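Local structure of dinoflagellate luciferase (Lingulodinium polyedrum, 1VPR) at residues G213-V218 against K229-S234; S234-Y239 against S319-A324; L249-L254 against I261-E266; T323-R328 against Y339-K344. The protein catalyses, here through the third of its three luciferase domains, the oxidation of dinoflagellate luciferin, an open tetrapyrrole, by molecular oxygen with emission of blue light. All coordinates share one frame; numbering follows the deposited sequence.

Contact 1: residues G213-V218 against K229-S234; sequences GDVCTV and KRTWKS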
loop_
_atom_site.group_PDB
_atom_site.type_symbol
_atom_site.label_atom_id
_atom_site.label_comp_id
_atom_site.label_asym_id
_atom_site.label_seq_id
_atom_site.Cartn_x
_atom_site.Cartn_y
_atom_site.Cartn_z
ATOM N N GLY A 213 3.727 -18.099 -5.706
ATOM C CA GLY A 213 4.497 -18.531 -4.548
ATOM C C GLY A 213 4.818 -17.361 -3.627
ATOM O O GLY A 213 3.915 -16.691 -3.116
ATOM N N ASP A 214 6.106 -17.086 -3.455
ATOM C CA ASP A 214 6.548 -16.007 -2.585
ATOM C C ASP A 214 6.861 -14.691 -3.311
ATOM O O ASP A 214 7.467 -13.776 -2.724
ATOM C CB ASP A 214 7.775 -16.465 -1.785
ATOM C CG ASP A 214 8.909 -16.936 -2.676
ATOM O OD1 ASP A 214 9.984 -17.292 -2.157
ATOM O OD2 ASP A 214 8.737 -16.956 -3.908
ATOM N N VAL A 215 6.473 -14.599 -4.583
ATOM C CA VAL A 215 6.692 -13.372 -5.373
ATOM C C VAL A 215 5.338 -12.870 -5.846
ATOM O O VAL A 215 4.517 -13.641 -6.353
ATOM C CB VAL A 215 7.604 -13.639 -6.595
ATOM C CG1 VAL A 215 7.614 -12.428 -7.533
ATOM C CG2 VAL A 215 9.024 -13.932 -6.113
ATOM N N CYS A 216 5.078 -11.582 -5.645
ATOM C CA CYS A 216 3.812 -10.994 -6.064
ATOM C C CYS A 216 3.985 -9.657 -6.756
ATOM O O CYS A 216 4.926 -8.927 -6.459
ATOM C CB CYS A 216 2.927 -10.687 -4.864
ATOM S SG CYS A 216 2.281 -12.066 -3.937
ATOM N N THR A 217 3.057 -9.330 -7.646
ATOM C CA THR A 217 3.012 -8.005 -8.269
ATOM C C THR A 217 1.666 -7.473 -7.772
ATOM O O THR A 217 0.650 -8.172 -7.831
ATOM C CB THR A 217 3.005 -8.061 -9.774
ATOM O OG1 THR A 217 4.301 -8.469 -10.223
ATOM C CG2 THR A 217 2.682 -6.662 -10.354
ATOM N N VAL A 218 1.651 -6.250 -7.253
ATOM C CA VAL A 218 0.441 -5.677 -6.697
ATOM C C VAL A 218 0.099 -4.314 -7.304
ATOM O O VAL A 218 0.941 -3.419 -7.363
ATOM C CB VAL A 218 0.570 -5.507 -5.138
ATOM C CG1 VAL A 218 -0.703 -4.889 -4.546
ATOM C CG2 VAL A 218 0.845 -6.854 -4.487
ATOM N N LYS A 229 2.045 0.066 -9.823
ATOM C CA LYS A 229 2.381 -1.355 -9.731
ATOM C C LYS A 229 3.731 -1.613 -9.086
ATOM O O LYS A 229 4.721 -0.946 -9.438
ATOM C CB LYS A 229 2.438 -1.948 -11.141
ATOM C CG LYS A 229 1.181 -1.725 -11.961
ATOM C CD LYS A 229 1.326 -2.173 -13.423
ATOM C CE LYS A 229 1.602 -3.651 -13.521
ATOM N NZ LYS A 229 0.353 -4.422 -13.327
ATOM N N ARG A 230 3.793 -2.590 -8.181
ATOM C CA ARG A 230 5.065 -2.946 -7.545
ATOM C C ARG A 230 5.159 -4.466 -7.464
ATOM O O ARG A 230 4.149 -5.170 -7.391
ATOM C CB ARG A 230 5.206 -2.352 -6.122
ATOM C CG ARG A 230 4.445 -3.093 -5.006
ATOM C CD ARG A 230 3.000 -2.660 -4.911
ATOM N NE ARG A 230 2.913 -1.225 -4.612
ATOM C CZ ARG A 230 2.242 -0.345 -5.361
ATOM N NH1 ARG A 230 1.607 -0.751 -6.447
ATOM N NH2 ARG A 230 2.196 0.941 -5.022
ATOM N N THR A 231 6.380 -4.968 -7.532
ATOM C CA THR A 231 6.627 -6.405 -7.426
ATOM C C THR A 231 7.619 -6.580 -6.278
ATOM O O THR A 231 8.596 -5.832 -6.171
ATOM C CB THR A 231 7.272 -6.978 -8.714
ATOM O OG1 THR A 231 6.340 -6.892 -9.802
ATOM C CG2 THR A 231 7.638 -8.435 -8.528
ATOM N N TRP A 232 7.379 -7.567 -5.425
ATOM C CA TRP A 232 8.287 -7.803 -4.315
ATOM C C TRP A 232 8.388 -9.289 -4.004
ATOM O O TRP A 232 7.650 -10.102 -4.557
ATOM C CB TRP A 232 7.834 -7.011 -3.062
ATOM C CG TRP A 232 6.363 -7.011 -2.778
ATOM C CD1 TRP A 232 5.489 -5.962 -2.961
ATOM C CD2 TRP A 232 5.564 -8.113 -2.308
ATOM N NE1 TRP A 232 4.209 -6.344 -2.647
ATOM C CE2 TRP A 232 4.220 -7.658 -2.248
ATOM C CE3 TRP A 232 5.848 -9.436 -1.939
ATOM C CZ2 TRP A 232 3.163 -8.481 -1.836
ATOM C CZ3 TRP A 232 4.790 -10.260 -1.528
ATOM C CH2 TRP A 232 3.468 -9.778 -1.483
ATOM N N LYS A 233 9.324 -9.651 -3.134
ATOM C CA LYS A 233 9.478 -11.050 -2.754
ATOM C C LYS A 233 9.528 -11.148 -1.226
ATOM O O LYS A 233 10.106 -10.279 -0.546
ATOM C CB LYS A 233 10.755 -11.651 -3.374
ATOM C CG LYS A 233 11.022 -13.117 -2.946
ATOM C CD LYS A 233 12.256 -13.708 -3.666
ATOM C CE LYS A 233 12.483 -15.150 -3.227
ATOM N NZ LYS A 233 13.350 -15.895 -4.177
ATOM N N SER A 234 8.904 -12.196 -0.701
ATOM C CA SER A 234 8.872 -12.454 0.737
ATOM C C SER A 234 10.252 -12.207 1.348
ATOM O O SER A 234 11.243 -12.757 0.888
ATOM C CB SER A 234 8.456 -13.910 0.963
ATOM O OG SER A 234 8.366 -14.234 2.333
HETATM O O HOH W 1 11.206 -17.291 -5.643
#

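Contact 2: residues S234-Y239 against S319-A324; sequences SGHYFY and SRDYTA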
loop_
_atom_site.group_PDB
_atom_site.type_symbol
_atom_site.label_atom_id
_atom_site.label_comp_id
_atom_site.label_asym_id
_atom_site.label_seq_id
_atom_site.Cartn_x
_atom_site.Cartn_y
_atom_site.Cartn_z
ATOM N N SER A 234 8.904 -12.196 -0.701
ATOM C CA SER A 234 8.872 -12.454 0.737
ATOM C C SER A 234 10.252 -12.207 1.348
ATOM O O SER A 234 11.243 -12.757 0.888
ATOM C CB SER A 234 8.456 -13.910 0.963
ATOM O OG SER A 234 8.366 -14.234 2.333
ATOM N N GLY A 235 10.312 -11.353 2.367
ATOM C CA GLY A 235 11.563 -11.075 3.065
ATOM C C GLY A 235 12.479 -10.021 2.454
ATOM O O GLY A 235 13.558 -9.740 3.015
ATOM N N HIS A 236 12.064 -9.423 1.328
ATOM C CA HIS A 236 12.889 -8.414 0.662
ATOM C C HIS A 236 12.242 -7.042 0.631
ATOM O O HIS A 236 11.043 -6.912 0.427
ATOM C CB HIS A 236 13.227 -8.885 -0.761
ATOM C CG HIS A 236 14.113 -10.097 -0.794
ATOM N ND1 HIS A 236 15.490 -10.010 -0.777
ATOM C CD2 HIS A 236 13.819 -11.423 -0.789
ATOM C CE1 HIS A 236 16.006 -11.229 -0.769
ATOM N NE2 HIS A 236 15.013 -12.104 -0.776
ATOM N N TYR A 237 13.057 -6.013 0.839
ATOM C CA TYR A 237 12.588 -4.632 0.884
ATOM C C TYR A 237 12.116 -4.064 -0.446
ATOM O O TYR A 237 12.510 -4.507 -1.525
ATOM C CB TYR A 237 13.711 -3.704 1.391
ATOM C CG TYR A 237 13.683 -3.407 2.875
ATOM C CD1 TYR A 237 14.453 -4.140 3.770
ATOM C CD2 TYR A 237 12.895 -2.383 3.372
ATOM C CE1 TYR A 237 14.437 -3.850 5.128
ATOM C CE2 TYR A 237 12.866 -2.089 4.717
ATOM C CZ TYR A 237 13.642 -2.828 5.585
ATOM O OH TYR A 237 13.604 -2.531 6.911
ATOM N N PHE A 238 11.238 -3.081 -0.355
ATOM C CA PHE A 238 10.811 -2.369 -1.533
ATOM C C PHE A 238 10.484 -0.974 -1.062
ATOM O O PHE A 238 10.277 -0.719 0.127
ATOM C CB PHE A 238 9.658 -3.070 -2.300
ATOM C CG PHE A 238 8.382 -3.240 -1.524
ATOM C CD1 PHE A 238 7.299 -2.404 -1.762
ATOM C CD2 PHE A 238 8.242 -4.281 -0.611
ATOM C CE1 PHE A 238 6.076 -2.606 -1.099
ATOM C CE2 PHE A 238 7.042 -4.493 0.047
ATOM C CZ PHE A 238 5.948 -3.650 -0.201
ATOM N N TYR A 239 10.469 -0.059 -2.002
ATOM C CA TYR A 239 10.255 1.337 -1.709
ATOM C C TYR A 239 8.873 1.793 -2.186
ATOM O O TYR A 239 8.491 1.533 -3.329
ATOM C CB TYR A 239 11.357 2.122 -2.423
ATOM C CG TYR A 239 11.123 3.615 -2.521
ATOM C CD1 TYR A 239 10.784 4.353 -1.390
ATOM C CD2 TYR A 239 11.248 4.287 -3.746
ATOM C CE1 TYR A 239 10.579 5.732 -1.455
ATOM C CE2 TYR A 239 11.038 5.667 -3.830
ATOM C CZ TYR A 239 10.706 6.381 -2.669
ATOM O OH TYR A 239 10.546 7.749 -2.697
ATOM N N SER A 319 14.190 -5.347 -5.539
ATOM C CA SER A 319 14.192 -5.160 -4.093
ATOM C C SER A 319 15.073 -3.960 -3.831
ATOM O O SER A 319 15.761 -3.461 -4.731
ATOM C CB SER A 319 14.697 -6.403 -3.335
ATOM O OG SER A 319 16.111 -6.521 -3.325
ATOM N N ARG A 320 15.006 -3.463 -2.602
ATOM C CA ARG A 320 15.768 -2.309 -2.165
ATOM C C ARG A 320 16.516 -2.643 -0.872
ATOM O O ARG A 320 16.729 -1.774 -0.029
ATOM C CB ARG A 320 14.819 -1.132 -1.930
ATOM C CG ARG A 320 14.096 -0.672 -3.207
ATOM C CD ARG A 320 15.101 -0.235 -4.269
ATOM N NE ARG A 320 16.058 0.727 -3.716
ATOM C CZ ARG A 320 15.810 2.027 -3.551
ATOM N NH1 ARG A 320 14.623 2.552 -3.902
ATOM N NH2 ARG A 320 16.757 2.808 -3.042
ATOM N N ASP A 321 16.908 -3.907 -0.737
ATOM C CA ASP A 321 17.653 -4.408 0.426
ATOM C C ASP A 321 19.008 -3.710 0.625
ATOM O O ASP A 321 19.475 -3.562 1.753
ATOM C CB ASP A 321 17.867 -5.918 0.254
ATOM C CG ASP A 321 16.546 -6.679 0.200
ATOM O OD1 ASP A 321 15.762 -6.555 1.164
ATOM O OD2 ASP A 321 16.274 -7.385 -0.801
ATOM N N TYR A 322 19.658 -3.304 -0.457
ATOM C CA TYR A 322 20.947 -2.623 -0.318
ATOM C C TYR A 322 20.768 -1.274 0.398
ATOM O O TYR A 322 21.437 -0.985 1.403
ATOM C CB TYR A 322 21.584 -2.376 -1.688
ATOM C CG TYR A 322 22.912 -1.664 -1.578
ATOM C CD1 TYR A 322 24.036 -2.326 -1.096
ATOM C CD2 TYR A 322 23.015 -0.300 -1.854
ATOM C CE1 TYR A 322 25.244 -1.648 -0.878
ATOM C CE2 TYR A 322 24.207 0.392 -1.640
ATOM C CZ TYR A 322 25.318 -0.284 -1.152
ATOM O OH TYR A 322 26.494 0.408 -0.948
ATOM N N THR A 323 19.877 -0.444 -0.132
ATOM C CA THR A 323 19.601 0.866 0.456
ATOM C C THR A 323 19.050 0.739 1.873
ATOM O O THR A 323 19.611 1.286 2.830
ATOM C CB THR A 323 18.586 1.657 -0.400
ATOM O OG1 THR A 323 19.152 1.930 -1.688
ATOM C CG2 THR A 323 18.215 2.993 0.284
ATOM N N ALA A 324 17.965 -0.018 2.019
ATOM C CA ALA A 324 17.326 -0.181 3.312
ATOM C C ALA A 324 18.212 -0.747 4.420
ATOM O O ALA A 324 18.086 -0.323 5.574
ATOM C CB ALA A 324 16.066 -1.030 3.165
#

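Contact 3: residues L249-L254 against I261-E266; sequences LGVWVL and IGFFWE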
loop_
_atom_site.group_PDB
_atom_site.type_symbol
_atom_site.label_atom_id
_atom_site.label_comp_id
_atom_site.label_asym_id
_atom_site.label_seq_id
_atom_site.Cartn_x
_atom_site.Cartn_y
_atom_site.Cartn_z
ATOM N N LEU A 249 9.822 2.407 3.297
ATOM C CA LEU A 249 10.703 1.302 2.934
ATOM C C LEU A 249 10.099 0.155 3.744
ATOM O O LEU A 249 10.100 0.185 4.976
ATOM C CB LEU A 249 12.156 1.581 3.332
ATOM C CG LEU A 249 12.891 2.487 2.347
ATOM C CD1 LEU A 249 14.236 2.860 2.919
ATOM C CD2 LEU A 249 13.066 1.792 1.016
ATOM N N GLY A 250 9.555 -0.850 3.065
ATOM C CA GLY A 250 8.920 -1.926 3.802
ATOM C C GLY A 250 9.193 -3.291 3.234
ATOM O O GLY A 250 9.866 -3.414 2.217
ATOM N N VAL A 251 8.630 -4.305 3.881
ATOM C CA VAL A 251 8.825 -5.689 3.512
ATOM C C VAL A 251 7.576 -6.492 3.798
ATOM O O VAL A 251 6.906 -6.229 4.790
ATOM C CB VAL A 251 9.962 -6.342 4.394
ATOM C CG1 VAL A 251 9.965 -7.846 4.191
ATOM C CG2 VAL A 251 11.333 -5.758 4.049
ATOM N N TRP A 252 7.258 -7.461 2.936
ATOM C CA TRP A 252 6.149 -8.372 3.185
ATOM C C TRP A 252 6.827 -9.728 3.305
ATOM O O TRP A 252 7.755 -10.048 2.536
ATOM C CB TRP A 252 5.168 -8.514 2.000
ATOM C CG TRP A 252 4.140 -7.461 1.887
ATOM C CD1 TRP A 252 4.003 -6.570 0.873
ATOM C CD2 TRP A 252 3.067 -7.208 2.796
ATOM N NE1 TRP A 252 2.911 -5.775 1.084
ATOM C CE2 TRP A 252 2.315 -6.148 2.261
ATOM C CE3 TRP A 252 2.675 -7.775 4.017
ATOM C CZ2 TRP A 252 1.175 -5.638 2.893
ATOM C CZ3 TRP A 252 1.552 -7.274 4.649
ATOM C CH2 TRP A 252 0.811 -6.211 4.084
ATOM N N VAL A 253 6.386 -10.517 4.268
ATOM C CA VAL A 253 6.892 -11.876 4.429
ATOM C C VAL A 253 5.643 -12.747 4.237
ATOM O O VAL A 253 4.548 -12.372 4.656
ATOM C CB VAL A 253 7.476 -12.123 5.844
ATOM C CG1 VAL A 253 8.051 -13.576 5.919
ATOM C CG2 VAL A 253 8.604 -11.076 6.129
ATOM N N LEU A 254 5.806 -13.891 3.595
ATOM C CA LEU A 254 4.690 -14.809 3.344
ATOM C C LEU A 254 5.085 -16.121 4.051
ATOM O O LEU A 254 5.483 -17.093 3.425
ATOM C CB LEU A 254 4.536 -15.023 1.826
ATOM C CG LEU A 254 3.801 -13.973 0.964
ATOM C CD1 LEU A 254 4.208 -12.556 1.328
ATOM C CD2 LEU A 254 4.102 -14.248 -0.499
ATOM N N ILE A 261 2.712 -11.126 6.566
ATOM C CA ILE A 261 3.073 -10.305 7.731
ATOM C C ILE A 261 4.223 -9.402 7.304
ATOM O O ILE A 261 5.202 -9.853 6.702
ATOM C CB ILE A 261 3.522 -11.168 8.934
ATOM C CG1 ILE A 261 2.377 -12.082 9.361
ATOM C CG2 ILE A 261 3.919 -10.250 10.109
ATOM C CD1 ILE A 261 2.745 -13.048 10.475
ATOM N N GLY A 262 4.119 -8.120 7.614
ATOM C CA GLY A 262 5.170 -7.208 7.185
ATOM C C GLY A 262 5.238 -5.948 8.007
ATOM O O GLY A 262 4.636 -5.843 9.081
ATOM N N PHE A 263 5.973 -4.977 7.513
ATOM C CA PHE A 263 6.101 -3.721 8.232
ATOM C C PHE A 263 6.542 -2.695 7.217
ATOM O O PHE A 263 7.078 -3.060 6.161
ATOM C CB PHE A 263 7.180 -3.831 9.313
ATOM C CG PHE A 263 8.535 -4.098 8.767
ATOM C CD1 PHE A 263 8.922 -5.402 8.426
ATOM C CD2 PHE A 263 9.425 -3.048 8.546
ATOM C CE1 PHE A 263 10.173 -5.645 7.880
ATOM C CE2 PHE A 263 10.685 -3.288 7.990
ATOM C CZ PHE A 263 11.057 -4.569 7.664
ATOM N N PHE A 264 6.324 -1.419 7.534
ATOM C CA PHE A 264 6.733 -0.332 6.656
ATOM C C PHE A 264 7.288 0.784 7.509
ATOM O O PHE A 264 6.625 1.230 8.429
ATOM C CB PHE A 264 5.558 0.229 5.841
ATOM C CG PHE A 264 5.047 -0.708 4.801
ATOM C CD1 PHE A 264 4.133 -1.690 5.126
ATOM C CD2 PHE A 264 5.562 -0.669 3.511
ATOM C CE1 PHE A 264 3.744 -2.639 4.187
ATOM C CE2 PHE A 264 5.176 -1.607 2.567
ATOM C CZ PHE A 264 4.270 -2.596 2.904
ATOM N N TRP A 265 8.499 1.221 7.187
ATOM C CA TRP A 265 9.139 2.321 7.888
ATOM C C TRP A 265 8.739 3.600 7.187
ATOM O O TRP A 265 9.052 3.777 6.013
ATOM C CB TRP A 265 10.659 2.207 7.826
ATOM C CG TRP A 265 11.249 1.280 8.837
ATOM C CD1 TRP A 265 11.706 0.016 8.623
ATOM C CD2 TRP A 265 11.455 1.555 10.233
ATOM N NE1 TRP A 265 12.184 -0.527 9.800
ATOM C CE2 TRP A 265 12.046 0.400 10.803
ATOM C CE3 TRP A 265 11.201 2.659 11.055
ATOM C CZ2 TRP A 265 12.390 0.323 12.159
ATOM C CZ3 TRP A 265 11.545 2.578 12.418
ATOM C CH2 TRP A 265 12.132 1.422 12.944
ATOM N N GLU A 266 8.048 4.481 7.902
ATOM C CA GLU A 266 7.624 5.773 7.352
ATOM C C GLU A 266 8.796 6.686 7.715
ATOM O O GLU A 266 8.928 7.137 8.865
ATOM C CB GLU A 266 6.333 6.220 8.040
ATOM C CG GLU A 266 5.758 7.549 7.565
ATOM C CD GLU A 266 4.485 7.901 8.319
ATOM O OE1 GLU A 266 4.597 8.194 9.534
ATOM O OE2 GLU A 266 3.382 7.861 7.705
#

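Contact 4: residues T323-R328 against Y339-K344; sequences TALAGR and YPTLAK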
loop_
_atom_site.group_PDB
_atom_site.type_symbol
_atom_site.label_atom_id
_atom_site.label_comp_id
_atom_site.label_asym_id
_atom_site.label_seq_id
_atom_site.Cartn_x
_atom_site.Cartn_y
_atom_site.Cartn_z
ATOM N N THR A 323 19.877 -0.444 -0.132
ATOM C CA THR A 323 19.601 0.866 0.456
ATOM C C THR A 323 19.050 0.739 1.873
ATOM O O THR A 323 19.611 1.286 2.830
ATOM C CB THR A 323 18.586 1.657 -0.400
ATOM O OG1 THR A 323 19.152 1.930 -1.688
ATOM C CG2 THR A 323 18.215 2.993 0.284
ATOM N N ALA A 324 17.965 -0.018 2.019
ATOM C CA ALA A 324 17.326 -0.181 3.312
ATOM C C ALA A 324 18.212 -0.747 4.420
ATOM O O ALA A 324 18.086 -0.323 5.574
ATOM C CB ALA A 324 16.066 -1.030 3.165
ATOM N N LEU A 325 19.074 -1.717 4.098
ATOM C CA LEU A 325 19.962 -2.296 5.101
ATOM C C LEU A 325 21.354 -1.635 5.045
ATOM O O LEU A 325 22.297 -2.081 5.708
ATOM C CB LEU A 325 20.080 -3.818 4.889
ATOM C CG LEU A 325 18.752 -4.604 4.869
ATOM C CD1 LEU A 325 19.051 -6.102 4.660
ATOM C CD2 LEU A 325 17.997 -4.390 6.212
ATOM N N ALA A 326 21.477 -0.561 4.267
ATOM C CA ALA A 326 22.756 0.140 4.135
ATOM C C ALA A 326 23.897 -0.829 3.871
ATOM O O ALA A 326 24.967 -0.718 4.480
ATOM C CB ALA A 326 23.067 0.951 5.408
ATOM N N GLY A 327 23.662 -1.791 2.989
ATOM C CA GLY A 327 24.699 -2.748 2.646
ATOM C C GLY A 327 25.063 -3.775 3.700
ATOM O O GLY A 327 26.022 -4.520 3.513
ATOM N N ARG A 328 24.311 -3.854 4.791
ATOM C CA ARG A 328 24.643 -4.822 5.837
ATOM C C ARG A 328 23.851 -6.117 5.784
ATOM O O ARG A 328 22.665 -6.148 6.124
ATOM C CB ARG A 328 24.475 -4.188 7.230
ATOM C CG ARG A 328 24.906 -5.133 8.361
ATOM C CD ARG A 328 24.694 -4.581 9.773
ATOM N NE ARG A 328 24.928 -5.622 10.776
ATOM C CZ ARG A 328 24.736 -5.475 12.091
ATOM N NH1 ARG A 328 24.975 -6.489 12.915
ATOM N NH2 ARG A 328 24.312 -4.314 12.581
ATOM N N TYR A 339 18.362 -10.951 10.985
ATOM C CA TYR A 339 17.232 -11.360 10.150
ATOM C C TYR A 339 17.927 -11.839 8.888
ATOM O O TYR A 339 18.681 -11.089 8.277
ATOM C CB TYR A 339 16.299 -10.193 9.853
ATOM C CG TYR A 339 15.016 -10.665 9.223
ATOM C CD1 TYR A 339 13.939 -11.108 10.007
ATOM C CD2 TYR A 339 14.899 -10.736 7.835
ATOM C CE1 TYR A 339 12.762 -11.615 9.399
ATOM C CE2 TYR A 339 13.745 -11.229 7.228
ATOM C CZ TYR A 339 12.688 -11.661 8.005
ATOM O OH TYR A 339 11.549 -12.104 7.361
ATOM N N PRO A 340 17.674 -13.084 8.459
ATOM C CA PRO A 340 18.334 -13.622 7.267
ATOM C C PRO A 340 18.003 -13.117 5.867
ATOM O O PRO A 340 17.447 -13.859 5.049
ATOM C CB PRO A 340 18.079 -15.113 7.400
ATOM C CG PRO A 340 16.657 -15.113 7.882
ATOM C CD PRO A 340 16.689 -14.046 8.978
ATOM N N THR A 341 18.361 -11.872 5.586
ATOM C CA THR A 341 18.160 -11.287 4.267
ATOM C C THR A 341 19.442 -10.541 3.933
ATOM O O THR A 341 19.932 -9.762 4.752
ATOM C CB THR A 341 16.947 -10.320 4.234
ATOM O OG1 THR A 341 15.729 -11.087 4.246
ATOM C CG2 THR A 341 16.972 -9.445 2.950
ATOM N N LEU A 342 20.000 -10.813 2.754
ATOM C CA LEU A 342 21.230 -10.176 2.295
ATOM C C LEU A 342 20.940 -8.785 1.738
ATOM O O LEU A 342 19.917 -8.555 1.072
ATOM C CB LEU A 342 21.912 -11.030 1.211
ATOM C CG LEU A 342 22.182 -12.486 1.627
ATOM C CD1 LEU A 342 22.727 -13.295 0.458
ATOM C CD2 LEU A 342 23.154 -12.494 2.822
ATOM N N ALA A 343 21.866 -7.868 2.006
ATOM C CA ALA A 343 21.759 -6.486 1.578
ATOM C C ALA A 343 22.171 -6.273 0.125
ATOM O O ALA A 343 23.059 -5.466 -0.167
ATOM C CB ALA A 343 22.607 -5.616 2.505
ATOM N N LYS A 344 21.537 -7.013 -0.781
ATOM C CA LYS A 344 21.816 -6.890 -2.212
ATOM C C LYS A 344 20.470 -6.866 -2.910
ATOM O O LYS A 344 19.568 -7.644 -2.581
ATOM C CB LYS A 344 22.645 -8.067 -2.710
#

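Contact 1: residues G213-V218 against K229-S234
V218 and R230 pair within an antiparallel beta hairpin of the calycin-type catalytic domain, formed by strands 215-219 and 229-233. C216-W232 and V218-R230 are hydrogen-bonded pairs; V215-K233 and T217-T231 are non-hydrogen-bonded ones. The bond from V218 N to R230 O is short, at 2.7 Å. V218 O takes two donors of R230, the backbone N and the guanidinium NH1, the latter at 2.9 Å. They arrive from opposite faces of the carbonyl plane. R230 CG sits between the backbone N and the carbonyl carbon (chi1 79°), and the folded chain beyond it brings the guanidinium edge, in plane, to V218 O. R230 also bonds R227 O through NH2 and forms a salt bridge with E240 through NE. An alanine here would probably leave V218 O with one donor and E240 without this charged mate.

On the same face, C216 CB sits over the W232 six-membered ring, 3.5 Å from CH2 and offset toward the rim. C216 SG meets this ring obliquely, 3.6 Å from CH2. V218 CG2 touches NE1 and CZ2 of W232. Beside the last backbone bond, S234 N to D214 O, a water joins D214 OD2 to K233 NZ, while D214 OD1 stays 4.2 Å from K233 NZ, beyond a salt bridge.

Strand 206-212 flanks strand 215-219, with T217 bonded to N210 through the backbone. W232 stacks on F238 of strand 237-241.

Contact 2: residues S234-Y239 against S319-A324
Y237 and A324 make the tight part of this contact between segment 234-239 and helix 321-324. A324 CB sits over the centre of the Y237 ring, 3.4 Å from its centroid, as a CH-pi contact. The backbone adds R320 N to Y237 O at 2.9 Å, with the donor above the carbonyl plane.

The two oxygens of D321 hold neighbouring residues, H236 and Y237. OD1 accepts Y237 N at 2.8 Å in a nearly straight bond of 178°. OD2 accepts H236 ND1 at 2.7 Å, in the plane of the imidazole. S319 OG reaches D321 OD2 from the opposite face of the carboxylate plane, also at 2.7 Å. An alanine at D321 would probably leave H236 ND1 and Y237 N without their acceptor and free the imidazole to turn.

The H236 end is the partly exposed one, although D321 holds ND1. The looser packing is that of Y239 and R320, which lie side by side without a bond, R320 NH1 3.6 Å from Y239 CB; the charge of R320 is paired with D353.

Three donors, and a place in the first turn of the helix just after the N-cap R320, would probably favour a negatively charged D321.

Contact 3: residues L249-L254 against I261-E266
V253 N to I261 O is the shortest hydrogen bond between the two segments, at 2.8 Å. It is returned by I261 N to V253 O. V251-F263 and L249-W265 repeat the two-bond pattern, giving three antiparallel hydrogen-bonded pairs. The two strand segments run almost exactly opposite, at 178°.

Glycines occupy one side of each non-hydrogen-bonded pair. G250 faces F264, whose CD2 comes 3.6 Å from G250 CA. A CB on G250 would clash with that ring and with F263 O. G262 faces W252, whose CE3 is 3.9 Å from G262 N. A CB on G262 would clash with V251 O.

W252 and F264 meet on this glycine side in a T-shaped pair. The F264 edge points to the face of W252, with planes at 80° and the F264 and W252 five-membered-ring centroids 5.6 Å apart. CZ of F264 does the touching, above the indole plane and toward its rim, 3.9 Å from W252 NE1.

The other side carries V251 and F263, lying side by side. F263 CE1 touches V251 CB at 3.6 Å. F263 CG lies between its backbone N and carbonyl carbon (chi1 63°), which sets the ring off toward 249-254, where V251 N lies over one face. W265 CB rests 3.5 Å from L249 O, while its NE1 bonds P144 O.

In the sheet, strand 237-241 borders strand 247-253 and strand 271-282 borders strand 259-266. L249 and V251 touch Y237, W252 packs on I275 and R277, and I261 packs on helix 107-111.

Contact 4: residues T323-R328 against Y339-K344
L325 and G327 meet A343 where helix 321-324 ends in a Schellman motif. A326, with positive phi, is its C-prime residue. G327 N bonds Y322 O and A326 N bonds T323 O. The chain then reverses through a type I' turn from L325 to R328, closed by R328 N to L325 O at 2.8 Å. G327 also has positive phi (71°), a value that suits glycine.

Polar bonds shape each segment from within, and none is made between the two. In 339-344 there are two inverse gamma turns. P340 centres the first, with T341 N bonded to Y339 O at 2.8 Å. A343 centres the second, where the bond from K344 N to L342 O is weak. Neighbouring residues hold this segment as well. D329 OD2 takes A343 N, G235 O takes the T341 hydroxyl, and T341 and Y339 pair through the backbone with N330 and A331. The segment is thus tied to the loop that follows the turn and to the loop that leads into strand 237-241.

Van der Waals packing joins the segments. L325 CB touches A343 CB at 3.9 Å. L325 CG is anti to its carbonyl carbon (chi1 -55°), and CD1 beyond it makes a methyl-carbonyl contact with T341 O at 3.8 Å. L325 also packs on W145 and Y237, so it belongs to the buried side. The R328 CB points away from 339-344, while its backbone N takes part.

The closest approach is made by one methyl group: A343 CB lies 3.3 Å from G327 C and 3.4 Å from R328 N.

Contacts 1 and 3 are hairpins of one antiparallel sheet, both buried and built on paired backbone bonds. They meet through W232 and W252. Strand 237-241, which follows contact 1 in the chain, lies beside the first strand of contact 3 and brings contact 2 against it. Contact 2 is buried too, but its main bonds run to a carboxylate at a helix start. Contact 4 uses the end of that same helix, shares T323 and A324 with contact 2, and lies farther from the chain centre. It is partly exposed and relies on small apolar contacts. V253 of contact 3 packs on Y339 of contact 4.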